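Local coordinates for protein glucokinase (Streptomyces griseus, PDB 3VGL) that probably phosphorylates D-glucose to glucose 6-phosphate at the expense of ATP, as a zinc-containing kinase of the ROK family, at residues His122-Ile126 / Gly137-Asn142; Leu270-Arg274 / Gln291-Ala295. All coordinates share one frame; numbering follows the deposited sequence.

Contact 1 (His122-Ile126 / Gly137-Asn142); sequences HDDVI and GIIIGN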
ATOM      1  N   HIS A 122      -2.573 -32.925 -16.487  1.00 26.04           N
ATOM      2  CA  HIS A 122      -3.495 -31.930 -15.945  1.00 25.85           C
ATOM      3  C   HIS A 122      -4.387 -31.379 -17.068  1.00 26.03           C
ATOM      4  O   HIS A 122      -4.053 -31.535 -18.248  1.00 27.85           O
ATOM      5  CB  HIS A 122      -2.704 -30.795 -15.279  1.00 24.06           C
ATOM      6  CG  HIS A 122      -1.905 -31.216 -14.078  1.00 23.74           C
ATOM      7  ND1 HIS A 122      -2.322 -30.986 -12.784  1.00 23.55           N
ATOM      8  CD2 HIS A 122      -0.712 -31.853 -13.977  1.00 24.36           C
ATOM      9  CE1 HIS A 122      -1.427 -31.465 -11.937  1.00 25.78           C
ATOM     10  NE2 HIS A 122      -0.435 -31.991 -12.636  1.00 25.18           N
ATOM     11  N   ASP A 123      -5.516 -30.757 -16.711  1.00 26.19           N
ATOM     12  CA  ASP A 123      -6.392 -30.098 -17.690  1.00 26.10           C
ATOM     13  C   ASP A 123      -6.369 -28.581 -17.565  1.00 24.66           C
ATOM     14  O   ASP A 123      -6.608 -27.869 -18.543  1.00 24.69           O
ATOM     15  CB  ASP A 123      -7.843 -30.553 -17.538  1.00 27.56           C
ATOM     16  CG  ASP A 123      -8.007 -32.055 -17.683  1.00 30.03           C
ATOM     17  OD1 ASP A 123      -8.826 -32.615 -16.932  1.00 33.97           O
ATOM     18  OD2 ASP A 123      -7.337 -32.660 -18.532  1.00 33.61           O
ATOM     19  N   ASP A 124      -6.116 -28.107 -16.351  1.00 23.75           N
ATOM     20  CA  ASP A 124      -6.148 -26.674 -16.035  1.00 22.67           C
ATOM     21  C   ASP A 124      -4.911 -26.347 -15.223  1.00 20.98           C
ATOM     22  O   ASP A 124      -4.820 -26.704 -14.053  1.00 21.49           O
ATOM     23  CB  ASP A 124      -7.436 -26.315 -15.284  1.00 23.79           C
ATOM     24  CG  ASP A 124      -8.684 -26.718 -16.054  1.00 26.48           C
ATOM     25  OD1 ASP A 124      -9.063 -26.003 -17.005  1.00 27.31           O
ATOM     26  OD2 ASP A 124      -9.278 -27.782 -15.727  1.00 30.68           O
ATOM     27  N   VAL A 125      -3.939 -25.698 -15.862  1.00 19.81           N
ATOM     28  CA  VAL A 125      -2.714 -25.301 -15.162  1.00 19.67           C
ATOM     29  C   VAL A 125      -2.383 -23.854 -15.457  1.00 18.21           C
ATOM     30  O   VAL A 125      -2.744 -23.331 -16.508  1.00 18.04           O
ATOM     31  CB  VAL A 125      -1.467 -26.189 -15.486  1.00 20.22           C
ATOM     32  CG1 VAL A 125      -1.706 -27.628 -15.067  1.00 22.59           C
ATOM     33  CG2 VAL A 125      -1.062 -26.095 -16.947  1.00 21.63           C
ATOM     34  N   ILE A 126      -1.684 -23.228 -14.519  1.00 16.97           N
ATOM     35  CA  ILE A 126      -1.233 -21.853 -14.701  1.00 15.67           C
ATOM     36  C   ILE A 126       0.280 -21.800 -14.542  1.00 15.54           C
ATOM     37  O   ILE A 126       0.812 -22.305 -13.559  1.00 15.74           O
ATOM     38  CB  ILE A 126      -1.915 -20.919 -13.662  1.00 15.33           C
ATOM     39  CG1 ILE A 126      -3.449 -20.884 -13.845  1.00 17.04           C
ATOM     40  CG2 ILE A 126      -1.340 -19.497 -13.729  1.00 16.14           C
ATOM     41  CD1 ILE A 126      -3.948 -20.286 -15.194  1.00 18.96           C
ATOM     42  N   GLY A 137       1.065 -17.843 -18.360  1.00 13.17           N
ATOM     43  CA  GLY A 137       0.497 -18.686 -19.409  1.00 13.83           C
ATOM     44  C   GLY A 137      -0.663 -19.461 -18.820  1.00 14.27           C
ATOM     45  O   GLY A 137      -0.603 -19.918 -17.677  1.00 15.23           O
ATOM     46  N   ILE A 138      -1.720 -19.603 -19.603  1.00 14.95           N
ATOM     47  CA  ILE A 138      -2.982 -20.185 -19.133  1.00 15.80           C
ATOM     48  C   ILE A 138      -3.324 -21.414 -19.969  1.00 16.74           C
ATOM     49  O   ILE A 138      -3.477 -21.328 -21.189  1.00 17.88           O
ATOM     50  CB  ILE A 138      -4.139 -19.176 -19.293  1.00 15.26           C
ATOM     51  CG1 ILE A 138      -3.921 -17.930 -18.444  1.00 15.94           C
ATOM     52  CG2 ILE A 138      -5.502 -19.817 -18.902  1.00 16.71           C
ATOM     53  CD1 ILE A 138      -4.755 -16.784 -18.912  1.00 16.79           C
ATOM     54  N   ILE A 139      -3.441 -22.557 -19.307  1.00 17.67           N
ATOM     55  CA  ILE A 139      -4.035 -23.753 -19.926  1.00 18.76           C
ATOM     56  C   ILE A 139      -5.359 -23.999 -19.190  1.00 19.45           C
ATOM     57  O   ILE A 139      -5.371 -24.236 -17.974  1.00 19.24           O
ATOM     58  CB  ILE A 139      -3.154 -24.997 -19.779  1.00 19.32           C
ATOM     59  CG1 ILE A 139      -1.745 -24.791 -20.353  1.00 19.55           C
ATOM     60  CG2 ILE A 139      -3.862 -26.224 -20.413  1.00 21.25           C
ATOM     61  CD1 ILE A 139      -1.673 -24.533 -21.837  1.00 22.30           C
ATOM     62  N   ILE A 140      -6.461 -23.900 -19.927  1.00 20.41           N
ATOM     63  CA  ILE A 140      -7.786 -24.201 -19.391  1.00 21.01           C
ATOM     64  C   ILE A 140      -8.463 -25.165 -20.344  1.00 22.51           C
ATOM     65  O   ILE A 140      -8.488 -24.932 -21.559  1.00 22.57           O
ATOM     66  CB  ILE A 140      -8.637 -22.928 -19.192  1.00 21.09           C
ATOM     67  CG1 ILE A 140      -8.118 -22.128 -17.985  1.00 19.44           C
ATOM     68  CG2 ILE A 140     -10.114 -23.291 -18.979  1.00 22.63           C
ATOM     69  CD1 ILE A 140      -8.737 -20.757 -17.835  1.00 21.13           C
ATOM     70  N   GLY A 141      -9.007 -26.247 -19.793  1.00 23.84           N
ATOM     71  CA  GLY A 141      -9.629 -27.287 -20.628  1.00 25.63           C
ATOM     72  C   GLY A 141      -8.686 -27.795 -21.703  1.00 26.21           C
ATOM     73  O   GLY A 141      -9.078 -27.934 -22.880  1.00 28.01           O
ATOM     74  N   ASN A 142      -7.439 -28.063 -21.306  1.00 25.61           N
ATOM     75  CA  ASN A 142      -6.414 -28.663 -22.173  1.00 25.49           C
ATOM     76  C   ASN A 142      -5.983 -27.804 -23.374  1.00 25.71           C
ATOM     77  O   ASN A 142      -5.401 -28.317 -24.348  1.00 26.51           O
ATOM     78  CB  ASN A 142      -6.859 -30.077 -22.620  1.00 26.95           C
ATOM     79  CG  ASN A 142      -7.247 -30.941 -21.454  1.00 27.32           C
ATOM     80  OD1 ASN A 142      -8.421 -31.057 -21.125  1.00 31.38           O
ATOM     81  ND2 ASN A 142      -6.259 -31.517 -20.789  1.00 29.25           N
TER

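Contact 2 (Leu270-Arg274 / Gln291-Ala295); sequences LDPIR and QVLAA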
ATOM      1  N   LEU A 270      11.729 -23.024  -5.401  1.00 17.84           N
ATOM      2  CA  LEU A 270      10.350 -23.514  -5.340  1.00 18.28           C
ATOM      3  C   LEU A 270       9.841 -23.751  -3.914  1.00 18.38           C
ATOM      4  O   LEU A 270       8.652 -23.517  -3.628  1.00 17.62           O
ATOM      5  CB  LEU A 270      10.136 -24.774  -6.192  1.00 18.79           C
ATOM      6  CG  LEU A 270       9.541 -24.609  -7.587  1.00 17.76           C
ATOM      7  CD1 LEU A 270       8.076 -24.149  -7.506  1.00 17.22           C
ATOM      8  CD2 LEU A 270      10.375 -23.634  -8.442  1.00 19.21           C
ATOM      9  N   ASP A 271      10.713 -24.216  -3.017  1.00 19.65           N
ATOM     10  CA  ASP A 271      10.280 -24.497  -1.650  1.00 20.46           C
ATOM     11  C   ASP A 271       9.801 -23.232  -0.915  1.00 19.07           C
ATOM     12  O   ASP A 271       8.685 -23.235  -0.397  1.00 18.70           O
ATOM     13  CB  ASP A 271      11.359 -25.272  -0.878  1.00 22.69           C
ATOM     14  CG  ASP A 271      10.963 -25.550   0.573  1.00 27.09           C
ATOM     15  OD1 ASP A 271      10.060 -26.382   0.818  1.00 31.08           O
ATOM     16  OD2 ASP A 271      11.565 -24.931   1.476  1.00 32.14           O
ATOM     17  N   PRO A 272      10.598 -22.126  -0.935  1.00 18.75           N
ATOM     18  CA  PRO A 272      10.043 -20.921  -0.312  1.00 17.51           C
ATOM     19  C   PRO A 272       8.805 -20.392  -1.026  1.00 15.99           C
ATOM     20  O   PRO A 272       7.908 -19.876  -0.357  1.00 15.53           O
ATOM     21  CB  PRO A 272      11.191 -19.900  -0.384  1.00 17.60           C
ATOM     22  CG  PRO A 272      12.247 -20.514  -1.278  1.00 21.00           C
ATOM     23  CD  PRO A 272      12.037 -21.992  -1.208  1.00 18.59           C
ATOM     24  N   ILE A 273       8.742 -20.523  -2.355  1.00 15.67           N
ATOM     25  CA  ILE A 273       7.542 -20.031  -3.075  1.00 14.64           C
ATOM     26  C   ILE A 273       6.299 -20.839  -2.673  1.00 14.99           C
ATOM     27  O   ILE A 273       5.234 -20.280  -2.385  1.00 14.20           O
ATOM     28  CB  ILE A 273       7.745 -20.052  -4.590  1.00 14.81           C
ATOM     29  CG1 ILE A 273       8.755 -18.961  -4.955  1.00 14.79           C
ATOM     30  CG2 ILE A 273       6.423 -19.809  -5.301  1.00 14.08           C
ATOM     31  CD1 ILE A 273       9.075 -18.849  -6.493  1.00 15.30           C
ATOM     32  N   ARG A 274       6.461 -22.161  -2.625  1.00 15.39           N
ATOM     33  CA  ARG A 274       5.363 -23.052  -2.228  1.00 15.87           C
ATOM     34  C   ARG A 274       4.863 -22.766  -0.814  1.00 16.11           C
ATOM     35  O   ARG A 274       3.648 -22.711  -0.567  1.00 15.75           O
ATOM     36  CB  ARG A 274       5.810 -24.520  -2.352  1.00 16.42           C
ATOM     37  CG  ARG A 274       4.669 -25.522  -2.232  1.00 17.95           C
ATOM     38  CD  ARG A 274       5.220 -26.970  -2.371  1.00 19.02           C
ATOM     39  NE  ARG A 274       5.867 -27.208  -3.665  1.00 19.99           N
ATOM     40  CZ  ARG A 274       7.181 -27.366  -3.841  1.00 18.69           C
ATOM     41  NH1 ARG A 274       8.009 -27.342  -2.792  1.00 21.65           N
ATOM     42  NH2 ARG A 274       7.677 -27.578  -5.055  1.00 20.21           N
ATOM     43  N   GLN A 291      -0.979 -27.791  -6.565  1.00 18.35           N
ATOM     44  CA  GLN A 291       0.447 -28.072  -6.530  1.00 18.25           C
ATOM     45  C   GLN A 291       1.191 -26.831  -7.008  1.00 17.52           C
ATOM     46  O   GLN A 291       0.655 -26.025  -7.794  1.00 17.96           O
ATOM     47  CB  GLN A 291       0.799 -29.235  -7.450  1.00 19.17           C
ATOM     48  CG  GLN A 291       0.133 -30.535  -7.001  1.00 21.44           C
ATOM     49  CD  GLN A 291       0.391 -31.642  -7.981  1.00 24.47           C
ATOM     50  OE1 GLN A 291       1.524 -32.033  -8.183  1.00 27.75           O
ATOM     51  NE2 GLN A 291      -0.670 -32.151  -8.598  1.00 30.02           N
ATOM     52  N   VAL A 292       2.411 -26.687  -6.509  1.00 17.38           N
ATOM     53  CA  VAL A 292       3.323 -25.636  -6.974  1.00 16.23           C
ATOM     54  C   VAL A 292       4.585 -26.358  -7.411  1.00 17.36           C
ATOM     55  O   VAL A 292       5.282 -26.958  -6.586  1.00 19.26           O
ATOM     56  CB  VAL A 292       3.649 -24.594  -5.873  1.00 15.35           C
ATOM     57  CG1 VAL A 292       4.594 -23.523  -6.445  1.00 15.74           C
ATOM     58  CG2 VAL A 292       2.372 -23.903  -5.378  1.00 15.59           C
ATOM     59  N   LEU A 293       4.862 -26.295  -8.707  1.00 16.90           N
ATOM     60  CA  LEU A 293       5.905 -27.138  -9.320  1.00 18.17           C
ATOM     61  C   LEU A 293       6.913 -26.333 -10.096  1.00 18.19           C
ATOM     62  O   LEU A 293       6.564 -25.346 -10.741  1.00 17.68           O
ATOM     63  CB  LEU A 293       5.279 -28.163 -10.274  1.00 18.39           C
ATOM     64  CG  LEU A 293       4.183 -29.052  -9.672  1.00 20.99           C
ATOM     65  CD1 LEU A 293       3.499 -29.846 -10.772  1.00 22.40           C
ATOM     66  CD2 LEU A 293       4.769 -29.966  -8.609  1.00 23.65           C
ATOM     67  N   ALA A 294       8.174 -26.757 -10.059  1.00 18.58           N
ATOM     68  CA  ALA A 294       9.162 -26.191 -10.969  1.00 19.24           C
ATOM     69  C   ALA A 294       8.864 -26.653 -12.390  1.00 19.01           C
ATOM     70  O   ALA A 294       8.461 -27.807 -12.605  1.00 19.68           O
ATOM     71  CB  ALA A 294      10.560 -26.651 -10.574  1.00 20.30           C
ATOM     72  N   ALA A 295       9.068 -25.759 -13.354  1.00 18.30           N
ATOM     73  CA  ALA A 295       9.090 -26.151 -14.755  1.00 18.20           C
ATOM     74  C   ALA A 295      10.110 -27.274 -14.929  1.00 19.29           C
ATOM     75  O   ALA A 295      11.283 -27.128 -14.579  1.00 19.95           O
ATOM     76  CB  ALA A 295       9.460 -24.943 -15.639  1.00 17.78           C
TER

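Contact 1 (His122-Ile126 / Gly137-Asn142)
The side chains of Asp123 and Asn142 run alongside each other with a common direction, the carboxylate and amide planes turned 70° apart. Asn142 ND2 reaches Asp123 OD2 at 2.8 Å, on the anti side of the carboxylate, while OD2 stays close to the plane of the amide. The backbones of the same two residues are tied as well, Asn142 N giving its hydrogen to Asp123 O at 2.9 Å. Asp124 takes a different route: its CG stands beside its own backbone N (chi1 -56°), and Asp124 OD1 catches Gly141 N at 2.8 Å from above the carboxylate plane. Asp124 OD1 is also 3.5 Å from Ile140 CG2. These three bonds continue the pairing past Val125-Ile139 into residues 123-124 and 141-142. Further in, Val125 and Ile139 form an antiparallel hydrogen-bonded pair, with Val125 CG2 alongside Ile139 CB at 3.7 Å. Ile126 and Ile138, the following non-hydrogen-bonded pair, are likewise aligned on the other face, Ile126 CD1 4.0 Å from Ile138 CG1. In this hairpin of strands 125-130 and 134-140, Ile139 packs on helix 105-116, Ile126 and Ile138 on helix 227-251, Ile140 meets Ile140 of the second subunit, and strand 255-259 continues the sheet beyond Val125.

Contact 2 (Leu270-Arg274 / Gln291-Ala295)
Val292 gives up the most surface here, followed by Leu270 and Arg274, and the three meet in two ways: apolar packing between helix and strand, and a two-nitrogen grip on a strand carbonyl. Val292 points its CB at the helix, and its CG1 touches Leu270 CD1 at 3.7 Å and, more loosely, Ile273 CG2. Leu270 lays its two methyl branches along the strand, with CG over the backbone N of Ala294. Leu270 CD1 rests on the carbonyl carbon of Leu293. Leu270 CD2 sits against Ala294 CB at 3.7 Å, so Leu270 reaches three successive strand residues, Val292, Leu293 and Ala294. The Arg274 chain runs counter to the Val292 side chain, its CG 3.9 Å from Val292 CB. A bend at chi3 (-61°) then turns the guanidinium so that its NE edge faces Val292 O. Val292 O accepts from Arg274 NE at 3.0 Å, on a lone pair. Arg274 NH2 gives Val292 O a second bond of 2.9 Å, tilted from the carbonyl plane. Both bonds lie near the guanidinium plane and thus fix its rotation; a salt bridge from NH2 to Glu267 holds the same group from the helix side. Helix 267-280 is the connection of a beta-alpha-beta unit between strands 255-259 and 291-294. Leu270 also packs on Val258 of the neighbouring strand, and helix 227-251 flanks the pair, touching Ile273 and Val292 through Leu244.

How the contacts relate
Both contacts belong to one mixed five-stranded sheet, of the kind that forms the core of a domain in actin-like ATPases. Contact 1 pairs the open end of the hairpin on one side of strand 255-259, and contact 2 lays a helix against strand 291-294 on the other; their centres are about 17 Å apart. They touch through His122 CE1 and Gln291 NE2 at 3.5 Å, and Ser254 bonds to both His122 and Gln291. Helix 227-251 packs on residues of each. Neither contact forms the active site: measured to nearest atoms, Gly137 is about 5 Å from the bound sodium ion and about 8 Å from glucose, and the Leu270 side chain about 11 Å from the ATP analogue.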